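Local structure of chitinase (Paenibacillus sp. FPU-7, 5GZT) at residues B[363-368]-B[399-404]. The protein probably hydrolyses internal beta-1,4 linkages between N-acetylglucosamine units of chitin, as an endo-acting glycosidase with two family 18 catalytic-type domains. Numbering follows the deposited sequence.
Sequences VLVSIG and YNLDGI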
loop_
_atom_site.group_PDB
_atom_site.type_symbol
_atom_site.label_atom_id
_atom_site.label_comp_id
_atom_site.label_asym_id
_atom_site.label_seq_id
_atom_site.Cartn_x
_atom_site.Cartn_y
_atom_site.Cartn_z
ATOM N N VAL B 363 -3.509 9.316 2.400
ATOM C CA VAL B 363 -4.210 8.889 3.579
ATOM C C VAL B 363 -5.661 8.875 3.295
ATOM O O VAL B 363 -6.191 9.902 2.942
ATOM C CB VAL B 363 -3.938 9.798 4.797
ATOM C CG1 VAL B 363 -4.661 9.247 6.026
ATOM C CG2 VAL B 363 -2.444 9.961 5.105
ATOM N N LEU B 364 -6.339 7.743 3.474
ATOM C CA LEU B 364 -7.763 7.670 3.267
ATOM C C LEU B 364 -8.506 7.331 4.517
ATOM O O LEU B 364 -7.949 6.736 5.424
ATOM C CB LEU B 364 -8.119 6.651 2.220
ATOM C CG LEU B 364 -7.776 6.934 0.721
ATOM C CD1 LEU B 364 -6.296 6.849 0.388
ATOM C CD2 LEU B 364 -8.523 5.942 -0.119
ATOM N N VAL B 365 -9.790 7.650 4.539
ATOM C CA VAL B 365 -10.616 7.273 5.635
ATOM C C VAL B 365 -11.260 6.028 5.188
ATOM O O VAL B 365 -11.804 5.993 4.100
ATOM C CB VAL B 365 -11.705 8.304 6.055
ATOM C CG1 VAL B 365 -12.575 8.779 4.892
ATOM C CG2 VAL B 365 -12.642 7.665 7.091
ATOM N N SER B 366 -11.240 4.995 6.042
ATOM C CA SER B 366 -11.940 3.801 5.762
ATOM C C SER B 366 -13.185 3.757 6.628
ATOM O O SER B 366 -13.127 3.884 7.842
ATOM C CB SER B 366 -11.008 2.566 5.972
ATOM O OG SER B 366 -11.761 1.394 5.789
ATOM N N ILE B 367 -14.324 3.516 6.011
ATOM C CA ILE B 367 -15.565 3.668 6.717
ATOM C C ILE B 367 -16.162 2.378 6.880
ATOM O O ILE B 367 -16.377 1.763 5.886
ATOM C CB ILE B 367 -16.551 4.586 5.907
ATOM C CG1 ILE B 367 -15.878 5.953 5.684
ATOM C CG2 ILE B 367 -17.879 4.734 6.669
ATOM C CD1 ILE B 367 -16.547 6.816 4.658
ATOM N N GLY B 368 -16.498 1.958 8.103
ATOM C CA GLY B 368 -17.195 0.681 8.265
ATOM C C GLY B 368 -16.370 -0.285 9.136
ATOM O O GLY B 368 -15.977 0.088 10.270
ATOM N N TYR B 399 -10.505 16.381 7.487
ATOM C CA TYR B 399 -9.136 15.950 7.878
ATOM C C TYR B 399 -8.080 15.991 6.790
ATOM O O TYR B 399 -6.936 15.565 7.027
ATOM C CB TYR B 399 -9.219 14.579 8.540
ATOM C CG TYR B 399 -10.176 14.584 9.730
ATOM C CD1 TYR B 399 -9.821 15.206 10.914
ATOM C CD2 TYR B 399 -11.404 13.986 9.651
ATOM C CE1 TYR B 399 -10.666 15.195 12.005
ATOM C CE2 TYR B 399 -12.277 13.988 10.707
ATOM C CZ TYR B 399 -11.886 14.578 11.897
ATOM O OH TYR B 399 -12.748 14.599 12.955
ATOM N N ASN B 400 -8.411 16.594 5.647
ATOM C CA ASN B 400 -7.468 16.776 4.525
ATOM C C ASN B 400 -6.970 15.438 3.939
ATOM O O ASN B 400 -5.796 15.267 3.638
ATOM C CB ASN B 400 -6.266 17.635 4.935
ATOM C CG ASN B 400 -6.688 19.039 5.402
ATOM O OD1 ASN B 400 -7.492 19.744 4.748
ATOM N ND2 ASN B 400 -6.128 19.453 6.523
ATOM N N LEU B 401 -7.891 14.523 3.774
ATOM C CA LEU B 401 -7.562 13.180 3.291
ATOM C C LEU B 401 -7.609 13.122 1.768
ATOM O O LEU B 401 -8.175 14.013 1.090
ATOM C CB LEU B 401 -8.557 12.171 3.879
ATOM C CG LEU B 401 -8.664 12.219 5.409
ATOM C CD1 LEU B 401 -9.690 11.240 5.891
ATOM C CD2 LEU B 401 -7.307 12.028 6.099
ATOM N N ASP B 402 -7.078 12.021 1.252
ATOM C CA ASP B 402 -6.889 11.840 -0.134
ATOM C C ASP B 402 -7.898 10.951 -0.753
ATOM O O ASP B 402 -7.810 10.643 -1.940
ATOM C CB ASP B 402 -5.503 11.328 -0.356
ATOM C CG ASP B 402 -4.447 12.275 0.157
ATOM O OD1 ASP B 402 -4.351 13.386 -0.406
ATOM O OD2 ASP B 402 -3.668 11.919 1.088
ATOM N N GLY B 403 -8.905 10.532 -0.009
ATOM C CA GLY B 403 -9.913 9.667 -0.608
ATOM C C GLY B 403 -10.704 8.905 0.412
ATOM O O GLY B 403 -10.531 9.116 1.603
ATOM N N ILE B 404 -11.572 8.019 -0.060
ATOM C CA ILE B 404 -12.541 7.343 0.784
ATOM C C ILE B 404 -12.508 5.870 0.376
ATOM O O ILE B 404 -12.565 5.535 -0.848
ATOM C CB ILE B 404 -13.990 7.814 0.504
ATOM C CG1 ILE B 404 -14.188 9.301 0.882
ATOM C CG2 ILE B 404 -15.044 7.037 1.263
ATOM C CD1 ILE B 404 -15.520 9.860 0.366
#
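V365 and I404 form a parallel bridge, CA atoms 5.2 Å apart, where the start of strand 403-407 pairs with the middle of strand 362-368 in a family 18 TIM barrel; the link between them, which includes helix 382-398, makes a beta-alpha-beta crossover. V365 N gives G403 O a weak hydrogen bond of 3.4 Å. Upstream, D402 clasps V363 twice: its own N donates almost straight to V363 O (2.9 Å, 176°), while OD2 accepts V363 N at 2.9 Å through its anti lone pair. Aspartate suits this buried site, since its short acid also makes salt bridges to K355 through OD2 and to K449 through OD1. An alanine here would probably leave V363 N without this acceptor and take from both lysines the carboxylate they share. Glycine suits position 403: a CB on it would press on the carbonyl O of D402 and on L364 CD2. L364 lays CB and CG against the G403 carbonyl. V365, L401 and I404, all branched and apolar, pack on helix 382-398. L401 splits its tip, CD2 meeting V363 CG1 while CD1 rests on V365 CB at 3.6 Å. Further along, with chi2 near anti (166°), I367 carries CD1 outward to I404 CG2, 3.7 Å away.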